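Local atomic coordinates of pentalenene synthase (Streptomyces chartreusis NRRL 3882, PDB entry 6Q4S), a protein that probably converts farnesyl diphosphate, with magnesium as cofactor, into the bicyclic sesquiterpene alcohol 7-epi-alpha-eudesmol with release of diphosphate. Residues A[251-254]-A[255-259]. Residues are numbered along the deposited sequence; the frame is centred on the assembly and turned at random.
Sequences SWQQ and ATDEA
Gln253 and Asp257, one turn apart at the start of helix 252-284, join through their side chains: Gln253 NE2 gives a hydrogen bond to Asp257 OD1 at 2.6 Å. Gln253 sends CG anti to its own N (chi1 -172°) and then bends at chi2, which carries the amide forward alongside the next turn. The bond is short but bent (139° at the hydrogen), near the amide plane yet tilted 33° out of the carboxylate plane on the syn side of OD1.

The backbone repeats the i to i+4 pattern, Ala255 N to Ser251 O, Asp257 N to Gln253 O and Glu258 N to Gln254 O each spanning 3.0 Å. Trp252 O is gripped twice, by Thr256 N and, at 3.1 Å, by Thr256 OG1, which approach from opposite faces of its carbonyl plane. Threonine suits the place because its hydroxyl folds back onto the preceding turn while its side chain packs against Ile241 and Phe228; an alanine here would probably cost Trp252 O its hydroxyl bond and thin that packing.

Ser251 is the N-cap, its short hydroxyl reaching Gln254 N (OG to N 3.1 Å). Glutamine suits the third helix position: Gln254 OE1 accepts from Ser251 N at 2.9 Å on an in-plane lone pair, completing a capping box, and from Ser251 OG. The cap thus satisfies an early N-H, while the Gln253 amide probably offsets the crowding of Asp257's carboxylate against Gln253 O.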
ATOM      1  N   SER A 251     -19.234 -21.389  30.795  1.00 45.45           N
ATOM      2  CA  SER A 251     -19.727 -22.556  30.033  1.00 44.14           C
ATOM      3  C   SER A 251     -19.633 -22.270  28.529  1.00 42.67           C
ATOM      4  O   SER A 251     -19.616 -21.130  28.177  1.00 39.38           O
ATOM      5  CB  SER A 251     -21.183 -22.833  30.383  1.00 44.47           C
ATOM      6  OG  SER A 251     -22.002 -21.649  30.443  1.00 46.75           O
ATOM      7  N   TRP A 252     -19.617 -23.284  27.676  1.00 41.66           N
ATOM      8  CA  TRP A 252     -19.721 -23.086  26.255  1.00 49.94           C
ATOM      9  C   TRP A 252     -20.898 -22.192  25.882  1.00 59.70           C
ATOM     10  O   TRP A 252     -20.740 -21.297  25.069  1.00 47.23           O
ATOM     11  CB  TRP A 252     -19.819 -24.410  25.505  1.00 51.33           C
ATOM     12  CG  TRP A 252     -18.540 -25.089  25.301  1.00 53.27           C
ATOM     13  CD1 TRP A 252     -18.209 -26.327  25.718  1.00 58.13           C
ATOM     14  CD2 TRP A 252     -17.367 -24.562  24.616  1.00 57.82           C
ATOM     15  NE1 TRP A 252     -16.917 -26.634  25.325  1.00 63.06           N
ATOM     16  CE2 TRP A 252     -16.382 -25.570  24.641  1.00 57.68           C
ATOM     17  CE3 TRP A 252     -17.074 -23.347  23.972  1.00 55.13           C
ATOM     18  CZ2 TRP A 252     -15.102 -25.407  24.057  1.00 60.23           C
ATOM     19  CZ3 TRP A 252     -15.792 -23.180  23.379  1.00 61.83           C
ATOM     20  CH2 TRP A 252     -14.828 -24.210  23.432  1.00 54.98           C
ATOM     21  N   GLN A 253     -22.047 -22.388  26.533  1.00 54.47           N
ATOM     22  CA  GLN A 253     -23.210 -21.531  26.305  1.00 54.83           C
ATOM     23  C   GLN A 253     -23.072 -20.107  26.831  1.00 46.37           C
ATOM     24  O   GLN A 253     -23.557 -19.197  26.189  1.00 48.95           O
ATOM     25  CB  GLN A 253     -24.503 -22.183  26.895  1.00 56.49           C
ATOM     26  CG  GLN A 253     -25.833 -21.482  26.568  1.00 57.41           C
ATOM     27  CD  GLN A 253     -26.038 -21.270  25.061  1.00 64.78           C
ATOM     28  OE1 GLN A 253     -25.909 -22.212  24.258  1.00 58.98           O
ATOM     29  NE2 GLN A 253     -26.300 -20.005  24.664  1.00 58.25           N
ATOM     30  N   GLN A 254     -22.478 -19.879  28.003  1.00 45.16           N
ATOM     31  CA  GLN A 254     -22.256 -18.501  28.442  1.00 42.08           C
ATOM     32  C   GLN A 254     -21.258 -17.739  27.503  1.00 39.76           C
ATOM     33  O   GLN A 254     -21.338 -16.526  27.425  1.00 40.76           O
ATOM     34  CB  GLN A 254     -21.712 -18.425  29.850  1.00 47.12           C
ATOM     35  CG  GLN A 254     -22.700 -18.802  30.950  1.00 55.31           C
ATOM     36  CD  GLN A 254     -21.970 -19.010  32.284  1.00 53.84           C
ATOM     37  OE1 GLN A 254     -21.088 -19.861  32.402  1.00 52.08           O
ATOM     38  NE2 GLN A 254     -22.300 -18.193  33.258  1.00 55.38           N
ATOM     39  N   ALA A 255     -20.325 -18.491  26.904  1.00 34.30           N
ATOM     40  CA  ALA A 255     -19.309 -17.961  25.968  1.00 47.32           C
ATOM     41  C   ALA A 255     -20.000 -17.563  24.619  1.00 45.64           C
ATOM     42  O   ALA A 255     -19.750 -16.478  24.077  1.00 44.05           O
ATOM     43  CB  ALA A 255     -18.208 -18.991  25.729  1.00 39.39           C
ATOM     44  N   THR A 256     -20.900 -18.427  24.144  1.00 45.99           N
ATOM     45  CA  THR A 256     -21.811 -18.094  23.024  1.00 40.46           C
ATOM     46  C   THR A 256     -22.643 -16.852  23.297  1.00 46.42           C
ATOM     47  O   THR A 256     -22.652 -15.921  22.486  1.00 51.27           O
ATOM     48  CB  THR A 256     -22.619 -19.342  22.636  1.00 44.77           C
ATOM     49  OG1 THR A 256     -21.695 -20.375  22.273  1.00 41.14           O
ATOM     50  CG2 THR A 256     -23.555 -19.066  21.451  1.00 42.82           C
ATOM     51  N   ASP A 257     -23.293 -16.781  24.448  1.00 46.20           N
ATOM     52  CA  ASP A 257     -24.091 -15.622  24.799  1.00 45.83           C
ATOM     53  C   ASP A 257     -23.252 -14.368  24.786  1.00 46.82           C
ATOM     54  O   ASP A 257     -23.705 -13.300  24.353  1.00 45.51           O
ATOM     55  CB  ASP A 257     -24.719 -15.709  26.232  1.00 57.46           C
ATOM     56  CG  ASP A 257     -25.664 -16.945  26.456  1.00 65.32           C
ATOM     57  OD1 ASP A 257     -26.174 -17.520  25.470  1.00 62.00           O
ATOM     58  OD2 ASP A 257     -25.862 -17.334  27.653  1.00 69.35           O
ATOM     59  N   GLU A 258     -22.053 -14.454  25.356  1.00 40.69           N
ATOM     60  CA  GLU A 258     -21.205 -13.298  25.379  1.00 39.89           C
ATOM     61  C   GLU A 258     -20.690 -12.870  23.939  1.00 33.09           C
ATOM     62  O   GLU A 258     -20.642 -11.702  23.674  1.00 38.10           O
ATOM     63  CB  GLU A 258     -20.017 -13.494  26.346  1.00 44.18           C
ATOM     64  CG  GLU A 258     -19.156 -12.246  26.674  1.00 48.29           C
ATOM     65  CD  GLU A 258     -19.917 -11.010  27.128  1.00 55.48           C
ATOM     66  OE1 GLU A 258     -21.132 -11.060  27.500  1.00 59.28           O
ATOM     67  OE2 GLU A 258     -19.267  -9.939  27.130  1.00 60.94           O
ATOM     68  N   ALA A 259     -20.237 -13.805  23.132  1.00 35.48           N
ATOM     69  CA  ALA A 259     -19.922 -13.532  21.712  1.00 38.73           C
ATOM     70  C   ALA A 259     -21.067 -12.785  21.002  1.00 38.56           C
ATOM     71  O   ALA A 259     -20.857 -11.773  20.321  1.00 38.37           O
ATOM     72  CB  ALA A 259     -19.605 -14.841  21.004  1.00 39.41           C
TER